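Local coordinates for beta-N-acetylhexosaminidase (Beutenbergia cavernae, PDB 5BU9), which probably hydrolyses terminal non-reducing N-acetyl-D-hexosamine residues in N-acetyl-beta-D-hexosaminides, at residues 110-115 with 169-174; 133-137 with 149-155; 115-121 with 174-179. The contacts are given in a common frame with arbitrary orientation. Residues are numbered along the deposited sequence.

Contact 1: residues 110-115 with 169-174; sequences LQADAT and AFSAGM
Two alpha-helices of the TIM barrel, 107-123 and 160-176, lie against each other so tightly that the axes of 110-115 and 169-174 come within 7.0 Å. They run the same general way, with a signed crossing angle of -38°, and the register sets Q111 opposite A169 (CA to CA 4.7 Å) and T115 opposite G173 (4.0 Å). Take the second segment from its start. A169 puts its CB 4.4 Å from L110 CG, while its carbonyl O receives a CA-H...O contact from Q111 CA at 3.6 Å. F170, chi1 t, carries its ring beside A114, whose CB is 4.1 Å from CD2; N129 and W117 also touch that ring. S171 points its CA-to-CB bond away and hydrogen-bonds T181 through OG. A172 CB touches CD of Q111, a residue extended by t chi1 and chi2, at 3.6 Å. G173 is the tight spot: its CA sits 3.5 Å from Q111 O and 3.2 Å from T115 OG1, and a CB there would clash with Q111 O. T115 CA in turn approaches G173 O at 3.3 Å. M174, a selenomethionine, swings CE back to 3.7 Å from A114 CB. T115 OG1 gives its hydrogen bond within its own helix, to Q111 O (2.7 Å). With no hydrogen bond crossing the interface, small residues, apolar packing and CA-H...O contacts hold these helices together.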
loop_
_atom_site.group_PDB
_atom_site.type_symbol
_atom_site.label_atom_id
_atom_site.label_comp_id
_atom_site.label_asym_id
_atom_site.label_seq_id
_atom_site.Cartn_x
_atom_site.Cartn_y
_atom_site.Cartn_z
ATOM N N LEU A 110 -7.537 3.767 21.205
ATOM C CA LEU A 110 -6.822 3.257 20.037
ATOM C C LEU A 110 -6.051 4.368 19.364
ATOM O O LEU A 110 -4.906 4.169 18.983
ATOM C CB LEU A 110 -7.787 2.621 19.040
ATOM C CG LEU A 110 -7.219 2.118 17.702
ATOM C CD1 LEU A 110 -5.974 1.221 17.915
ATOM C CD2 LEU A 110 -8.294 1.357 16.968
ATOM N N GLN A 111 -6.684 5.534 19.227
ATOM C CA GLN A 111 -6.040 6.697 18.633
ATOM C C GLN A 111 -4.812 7.128 19.451
ATOM O O GLN A 111 -3.758 7.460 18.890
ATOM C CB GLN A 111 -7.021 7.864 18.504
ATOM C CG GLN A 111 -6.337 9.106 17.919
ATOM C CD GLN A 111 -7.299 10.202 17.490
ATOM O OE1 GLN A 111 -8.505 9.986 17.343
ATOM N NE2 GLN A 111 -6.754 11.389 17.262
ATOM N N ALA A 112 -4.942 7.112 20.776
ATOM C CA ALA A 112 -3.810 7.433 21.652
ATOM C C ALA A 112 -2.684 6.403 21.495
ATOM O O ALA A 112 -1.524 6.767 21.359
ATOM C CB ALA A 112 -4.257 7.514 23.108
ATOM N N ASP A 113 -3.021 5.117 21.506
ATOM C CA ASP A 113 -1.995 4.093 21.335
ATOM C C ASP A 113 -1.372 4.188 19.936
ATOM O O ASP A 113 -0.173 3.971 19.773
ATOM C CB ASP A 113 -2.566 2.693 21.587
ATOM C CG ASP A 113 -2.959 2.467 23.064
ATOM O OD1 ASP A 113 -2.513 3.227 23.958
ATOM O OD2 ASP A 113 -3.715 1.512 23.323
ATOM N N ALA A 114 -2.159 4.554 18.931
ATOM C CA ALA A 114 -1.619 4.579 17.564
ATOM C C ALA A 114 -0.725 5.790 17.389
ATOM O O ALA A 114 0.156 5.785 16.545
ATOM C CB ALA A 114 -2.708 4.596 16.536
ATOM N N THR A 115 -0.965 6.824 18.190
ATOM C CA THR A 115 -0.085 7.988 18.193
ATOM C C THR A 115 1.308 7.559 18.671
ATOM O O THR A 115 2.341 7.946 18.112
ATOM C CB THR A 115 -0.627 9.099 19.100
ATOM O OG1 THR A 115 -1.944 9.452 18.676
ATOM C CG2 THR A 115 0.282 10.325 19.060
ATOM N N ALA A 169 -9.538 5.874 13.734
ATOM C CA ALA A 169 -8.896 6.276 14.967
ATOM C C ALA A 169 -7.407 6.003 14.806
ATOM O O ALA A 169 -6.576 6.856 15.097
ATOM C CB ALA A 169 -9.461 5.523 16.125
ATOM N N PHE A 170 -7.090 4.816 14.283
ATOM C CA PHE A 170 -5.700 4.384 14.075
ATOM C C PHE A 170 -5.010 5.372 13.132
ATOM O O PHE A 170 -3.934 5.859 13.427
ATOM C CB PHE A 170 -5.692 2.929 13.544
ATOM C CG PHE A 170 -4.326 2.368 13.161
ATOM C CD1 PHE A 170 -3.762 2.635 11.915
ATOM C CD2 PHE A 170 -3.672 1.472 13.998
ATOM C CE1 PHE A 170 -2.554 2.078 11.540
ATOM C CE2 PHE A 170 -2.466 0.907 13.622
ATOM C CZ PHE A 170 -1.899 1.215 12.384
ATOM N N SER A 171 -5.667 5.691 12.025
ATOM C CA SER A 171 -5.135 6.633 11.047
ATOM C C SER A 171 -4.872 7.985 11.703
ATOM O O SER A 171 -3.808 8.580 11.515
ATOM C CB SER A 171 -6.108 6.799 9.852
ATOM O OG SER A 171 -6.152 5.646 9.032
ATOM N N ALA A 172 -5.841 8.462 12.480
ATOM C CA ALA A 172 -5.721 9.773 13.130
ATOM C C ALA A 172 -4.485 9.882 14.044
ATOM O O ALA A 172 -3.782 10.897 14.018
ATOM C CB ALA A 172 -6.981 10.087 13.899
ATOM N N GLY A 173 -4.209 8.846 14.839
ATOM C CA GLY A 173 -3.048 8.860 15.719
ATOM C C GLY A 173 -1.741 8.780 14.941
ATOM O O GLY A 173 -0.730 9.386 15.281
HETATM N N MSE A 174 -1.793 8.008 13.874
HETATM C CA MSE A 174 -0.678 7.826 12.986
HETATM C C MSE A 174 -0.316 9.193 12.385
HETATM O O MSE A 174 0.829 9.641 12.519
HETATM C CB MSE A 174 -1.052 6.768 11.924
HETATM C CG MSE A 174 0.112 6.012 11.310
HETATM SE SE MSE A 174 0.968 4.656 12.416
HETATM C CE MSE A 174 -0.559 4.233 13.524
#

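Contact 2: residues 133-137 with 149-155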
loop_
_atom_site.group_PDB
_atom_site.type_symbol
_atom_site.label_atom_id
_atom_site.label_comp_id
_atom_site.label_asym_id
_atom_site.label_seq_id
_atom_site.Cartn_x
_atom_site.Cartn_y
_atom_site.Cartn_z
ATOM N N VAL A 133 -5.961 -1.868 7.902
ATOM C CA VAL A 133 -6.881 -2.760 7.194
ATOM C C VAL A 133 -8.330 -2.334 7.402
ATOM O O VAL A 133 -8.832 -2.335 8.518
ATOM C CB VAL A 133 -6.685 -4.208 7.663
ATOM C CG1 VAL A 133 -7.793 -5.084 7.174
ATOM C CG2 VAL A 133 -5.343 -4.737 7.201
HETATM N N MSE A 134 -9.020 -1.982 6.330
HETATM C CA MSE A 134 -10.435 -1.654 6.453
HETATM C C MSE A 134 -11.312 -2.692 5.766
HETATM O O MSE A 134 -12.484 -2.438 5.488
HETATM C CB MSE A 134 -10.705 -0.262 5.898
HETATM C CG MSE A 134 -9.901 0.792 6.635
HETATM SE SE MSE A 134 -10.587 2.590 6.383
HETATM C CE MSE A 134 -12.054 2.504 7.677
ATOM N N ASP A 135 -10.724 -3.858 5.505
ATOM C CA ASP A 135 -11.449 -4.995 5.000
ATOM C C ASP A 135 -12.474 -5.356 6.053
ATOM O O ASP A 135 -12.194 -5.228 7.234
ATOM C CB ASP A 135 -10.518 -6.198 4.745
ATOM C CG ASP A 135 -9.518 -5.953 3.637
ATOM O OD1 ASP A 135 -9.913 -5.463 2.543
ATOM O OD2 ASP A 135 -8.330 -6.271 3.872
ATOM N N VAL A 136 -13.650 -5.810 5.645
ATOM C CA VAL A 136 -14.638 -6.261 6.613
ATOM C C VAL A 136 -14.830 -7.761 6.485
ATOM O O VAL A 136 -15.116 -8.241 5.401
ATOM C CB VAL A 136 -15.968 -5.514 6.432
ATOM C CG1 VAL A 136 -16.977 -6.042 7.385
ATOM C CG2 VAL A 136 -15.773 -4.043 6.689
ATOM N N VAL A 137 -14.676 -8.494 7.585
ATOM C CA VAL A 137 -14.894 -9.936 7.590
ATOM C C VAL A 137 -16.379 -10.129 7.944
ATOM O O VAL A 137 -16.940 -9.328 8.672
ATOM C CB VAL A 137 -13.907 -10.646 8.557
ATOM C CG1 VAL A 137 -14.208 -12.118 8.709
ATOM C CG2 VAL A 137 -12.496 -10.511 8.043
ATOM N N ILE A 149 -7.104 -12.130 5.788
ATOM C CA ILE A 149 -7.408 -11.178 6.852
ATOM C C ILE A 149 -7.886 -11.923 8.104
ATOM O O ILE A 149 -7.242 -11.881 9.147
ATOM C CB ILE A 149 -8.456 -10.140 6.400
ATOM C CG1 ILE A 149 -8.037 -9.429 5.091
ATOM C CG2 ILE A 149 -8.738 -9.131 7.555
ATOM C CD1 ILE A 149 -6.590 -8.879 5.101
ATOM N N GLY A 150 -9.037 -12.579 7.991
ATOM C CA GLY A 150 -9.664 -13.210 9.132
ATOM C C GLY A 150 -8.745 -14.183 9.854
ATOM O O GLY A 150 -8.645 -14.152 11.065
ATOM N N TYR A 151 -8.079 -15.049 9.087
ATOM C CA TYR A 151 -7.219 -16.100 9.634
ATOM C C TYR A 151 -6.168 -15.518 10.580
ATOM O O TYR A 151 -5.811 -16.146 11.566
ATOM C CB TYR A 151 -6.525 -16.880 8.498
ATOM C CG TYR A 151 -5.639 -17.992 9.004
ATOM C CD1 TYR A 151 -6.182 -19.224 9.404
ATOM C CD2 TYR A 151 -4.255 -17.816 9.096
ATOM C CE1 TYR A 151 -5.361 -20.237 9.905
ATOM C CE2 TYR A 151 -3.436 -18.822 9.589
ATOM C CZ TYR A 151 -3.985 -20.026 9.989
ATOM O OH TYR A 151 -3.154 -21.013 10.463
ATOM N N PHE A 152 -5.703 -14.309 10.263
ATOM C CA PHE A 152 -4.598 -13.664 10.952
ATOM C C PHE A 152 -5.043 -12.575 11.918
ATOM O O PHE A 152 -4.205 -11.846 12.447
ATOM C CB PHE A 152 -3.636 -13.050 9.927
ATOM C CG PHE A 152 -2.809 -14.060 9.171
ATOM C CD1 PHE A 152 -1.823 -14.809 9.829
ATOM C CD2 PHE A 152 -2.998 -14.244 7.798
ATOM C CE1 PHE A 152 -1.046 -15.723 9.133
ATOM C CE2 PHE A 152 -2.234 -15.164 7.085
ATOM C CZ PHE A 152 -1.243 -15.911 7.756
ATOM N N HIS A 153 -6.354 -12.442 12.117
ATOM C CA HIS A 153 -6.916 -11.427 13.030
ATOM C C HIS A 153 -6.521 -9.999 12.630
ATOM O O HIS A 153 -6.272 -9.165 13.498
ATOM C CB HIS A 153 -6.487 -11.693 14.479
ATOM C CG HIS A 153 -6.632 -13.126 14.893
ATOM N ND1 HIS A 153 -7.813 -13.823 14.745
ATOM C CD2 HIS A 153 -5.739 -14.006 15.406
ATOM C CE1 HIS A 153 -7.642 -15.067 15.156
ATOM N NE2 HIS A 153 -6.392 -15.204 15.564
ATOM N N ARG A 154 -6.479 -9.727 11.319
ATOM C CA ARG A 154 -6.073 -8.410 10.819
ATOM C C ARG A 154 -7.236 -7.460 10.591
ATOM O O ARG A 154 -7.010 -6.310 10.234
ATOM C CB ARG A 154 -5.297 -8.548 9.525
ATOM C CG ARG A 154 -4.028 -9.338 9.691
ATOM C CD ARG A 154 -3.522 -9.720 8.298
ATOM N NE ARG A 154 -3.071 -8.572 7.502
ATOM C CZ ARG A 154 -2.794 -8.629 6.195
ATOM N NH1 ARG A 154 -2.945 -9.765 5.529
ATOM N NH2 ARG A 154 -2.386 -7.552 5.540
ATOM N N GLU A 155 -8.458 -7.946 10.816
ATOM C CA GLU A 155 -9.680 -7.151 10.691
ATOM C C GLU A 155 -9.947 -6.463 12.033
ATOM O O GLU A 155 -9.583 -6.990 13.077
ATOM C CB GLU A 155 -10.902 -8.020 10.280
ATOM C CG GLU A 155 -11.578 -8.859 11.448
ATOM C CD GLU A 155 -10.861 -10.183 11.720
ATOM O OE1 GLU A 155 -9.758 -10.387 11.178
ATOM O OE2 GLU A 155 -11.380 -11.018 12.484
#
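In this TIM barrel, both segments belong to the long loop that leaves strand 128-129 and leads to helix 160-176, and here the loop folds back on itself. Residues 133-137 form no regular strand; the run is mostly extended but bends at M134 (psi 17°). The CA-to-CB bonds of V133, D135 and V137 point toward 149-155, whereas those of M134 and V136 point away, their side chains touching helices 160-176 and 212-222. V133 and V137 give up the most surface, and I149 bridges them. Its CG2 lies 4.2 Å from V133 CG1 and 4.0 Å from V137 CG2, making a small apolar core that both valines reach with chi1 t. V133 also uses its CB, 3.3 Å from R154 O, and its CG2 lies 4.4 Å from R154 NH2; V137 rests CG2 on G150 N (4.0 Å) and on E155 CB (3.7 Å). The other segment presents I149 and E155 together because it loops tightly: I149 O accepts from both F152 N (3.1 Å) and R154 N (3.2 Å), and H153 has positive phi. The polar ends find partners outside the two segments. R154 forms a salt bridge with E81 and its NH2 also bonds a glycerol, probably from the crystallisation liquor, which is consistent with a small pocket beside the loop. D135 bonds the backbone N of L189 and ND1 of H185. No hydrogen bond joins the two segments; where D135 does meet I149, its carboxylate oxygen OD2 stands 3.4 Å from the methyl CD1.

Contact 3: residues 115-121 with 174-179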
loop_
_atom_site.group_PDB
_atom_site.type_symbol
_atom_site.label_atom_id
_atom_site.label_comp_id
_atom_site.label_asym_id
_atom_site.label_seq_id
_atom_site.Cartn_x
_atom_site.Cartn_y
_atom_site.Cartn_z
ATOM N N THR A 115 -0.965 6.824 18.190
ATOM C CA THR A 115 -0.085 7.988 18.193
ATOM C C THR A 115 1.308 7.559 18.671
ATOM O O THR A 115 2.341 7.946 18.112
ATOM C CB THR A 115 -0.627 9.099 19.100
ATOM O OG1 THR A 115 -1.944 9.452 18.676
ATOM C CG2 THR A 115 0.282 10.325 19.060
ATOM N N THR A 116 1.322 6.753 19.719
ATOM C CA THR A 116 2.556 6.206 20.245
ATOM C C THR A 116 3.240 5.355 19.181
ATOM O O THR A 116 4.424 5.549 18.915
ATOM C CB THR A 116 2.289 5.376 21.495
ATOM O OG1 THR A 116 1.619 6.196 22.455
ATOM C CG2 THR A 116 3.587 4.834 22.087
ATOM N N TRP A 117 2.494 4.434 18.560
ATOM C CA TRP A 117 3.062 3.518 17.545
ATOM C C TRP A 117 3.627 4.316 16.387
ATOM O O TRP A 117 4.710 4.036 15.879
ATOM C CB TRP A 117 2.005 2.536 17.034
ATOM C CG TRP A 117 1.432 1.737 18.133
ATOM C CD1 TRP A 117 2.034 1.447 19.321
ATOM C CD2 TRP A 117 0.124 1.151 18.190
ATOM N NE1 TRP A 117 1.189 0.706 20.111
ATOM C CE2 TRP A 117 0.008 0.515 19.442
ATOM C CE3 TRP A 117 -0.955 1.100 17.307
ATOM C CZ2 TRP A 117 -1.142 -0.181 19.822
ATOM C CZ3 TRP A 117 -2.094 0.421 17.688
ATOM C CH2 TRP A 117 -2.181 -0.205 18.935
ATOM N N GLY A 118 2.883 5.331 15.975
ATOM C CA GLY A 118 3.347 6.228 14.932
ATOM C C GLY A 118 4.637 6.965 15.246
ATOM O O GLY A 118 5.478 7.116 14.355
ATOM N N ALA A 119 4.791 7.418 16.498
ATOM C CA ALA A 119 5.979 8.167 16.928
ATOM C C ALA A 119 7.247 7.297 16.796
ATOM O O ALA A 119 8.326 7.778 16.434
ATOM C CB ALA A 119 5.810 8.666 18.374
ATOM N N GLU A 120 7.089 6.009 17.090
ATOM C CA GLU A 120 8.162 5.040 16.968
ATOM C C GLU A 120 8.496 4.866 15.491
ATOM O O GLU A 120 9.660 4.860 15.120
ATOM C CB GLU A 120 7.755 3.710 17.609
ATOM C CG GLU A 120 7.325 3.821 19.078
ATOM C CD GLU A 120 6.601 2.567 19.581
ATOM O OE1 GLU A 120 6.260 1.697 18.751
ATOM O OE2 GLU A 120 6.359 2.453 20.806
ATOM N N LEU A 121 7.476 4.750 14.647
ATOM C CA LEU A 121 7.715 4.656 13.206
ATOM C C LEU A 121 8.454 5.892 12.722
ATOM O O LEU A 121 9.488 5.770 12.085
ATOM C CB LEU A 121 6.416 4.488 12.438
ATOM C CG LEU A 121 5.771 3.126 12.614
ATOM C CD1 LEU A 121 4.470 3.102 11.829
ATOM C CD2 LEU A 121 6.704 2.077 12.126
HETATM N N MSE A 174 -1.793 8.008 13.874
HETATM C CA MSE A 174 -0.678 7.826 12.986
HETATM C C MSE A 174 -0.316 9.193 12.385
HETATM O O MSE A 174 0.829 9.641 12.519
HETATM C CB MSE A 174 -1.052 6.768 11.924
HETATM C CG MSE A 174 0.112 6.012 11.310
HETATM SE SE MSE A 174 0.968 4.656 12.416
HETATM C CE MSE A 174 -0.559 4.233 13.524
ATOM N N ARG A 175 -1.301 9.874 11.778
ATOM C CA ARG A 175 -1.107 11.213 11.218
ATOM C C ARG A 175 -0.637 12.203 12.284
ATOM O O ARG A 175 0.189 13.051 11.987
ATOM C CB ARG A 175 -2.395 11.747 10.579
ATOM C CG ARG A 175 -2.853 10.969 9.364
ATOM C CD ARG A 175 -3.953 11.670 8.522
ATOM N NE ARG A 175 -4.414 10.695 7.533
ATOM C CZ ARG A 175 -5.567 10.042 7.610
ATOM N NH1 ARG A 175 -6.411 10.309 8.599
ATOM N NH2 ARG A 175 -5.887 9.139 6.688
ATOM N N ALA A 176 -1.145 12.097 13.520
ATOM C CA ALA A 176 -0.759 13.049 14.578
ATOM C C ALA A 176 0.726 12.921 14.900
ATOM O O ALA A 176 1.332 13.850 15.428
ATOM C CB ALA A 176 -1.600 12.852 15.856
ATOM N N SER A 177 1.310 11.770 14.576
ATOM C CA SER A 177 2.745 11.576 14.757
ATOM C C SER A 177 3.557 11.707 13.453
ATOM O O SER A 177 4.730 11.364 13.431
ATOM C CB SER A 177 3.003 10.216 15.402
ATOM O OG SER A 177 2.613 10.252 16.769
ATOM N N GLY A 178 2.943 12.217 12.383
ATOM C CA GLY A 178 3.644 12.453 11.130
ATOM C C GLY A 178 3.742 11.275 10.172
ATOM O O GLY A 178 4.545 11.285 9.241
ATOM N N VAL A 179 2.916 10.253 10.389
ATOM C CA VAL A 179 2.928 9.063 9.533
ATOM C C VAL A 179 1.614 8.929 8.810
ATOM O O VAL A 179 0.581 8.719 9.450
ATOM C CB VAL A 179 3.184 7.768 10.330
ATOM C CG1 VAL A 179 3.355 6.624 9.354
ATOM C CG2 VAL A 179 4.384 7.919 11.217
#
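The single hydrogen bond between the segments comes from S177: with chi1 m, its OG donates to T115 O at 2.7 Å. That carbonyl already accepts A119 N of its own helix (3.0 Å), so the serine adds a second donor, and its CB settles 3.6 Å from G118 C and 3.5 Å from A119 N. T115, also m, places CG2 3.3 Å from S177 OG while its own OG1 is taken by Q111 O. M174, a selenomethionine, sets off with its CA-to-CB bond pointing away, but chi1 t, chi2 p and a chi3 between wells (27°) fold it back: SE comes 3.8 Å from G118 CA and 3.9 Å from L121 CD1. G118 lets the backbones come this close, since a CB on it would be tight against both S177 CB and M174 CA. L121, chi1 m and chi2 t, and V179, chi1 t, close the C-terminal end of the interface, with L121 CB 4.2 Å from V179 CG2 and that same methyl 3.4 Å from G118 O. N129 touches L121, M174 and V179 from strand 128-129. The turn that brings S177 and V179 round to the neighbouring helix is a Schellman motif: V179 N bonds M174 O, G178 N bonds R175 O, and G178, at positive phi, is C-prime. It ends helix 160-176 and hands the chain to strand 180-186, as an alpha-to-beta connection of a TIM barrel does.

Overall arrangement
Contacts 1 and 3 are consecutive parts of one interface, between helices 107-123 and 160-176; their centres are 7 Å apart, they share T115 and M174, and W117 of contact 3 packs on L110 and F170 of contact 1. Along the chain their segments alternate, as expected of two helices running the same general way. Contact 2 falls between these helices in sequence, in the loop after strand 128-129, with its centre 18 Å from contact 1 and 22 Å from contact 3, and touches neither. One alpha-beta-alpha portion of the TIM barrel thus has its two helices packed together in contacts 1 and 3 and its long loop folded in contact 2, beside H185 and the bound glycerol.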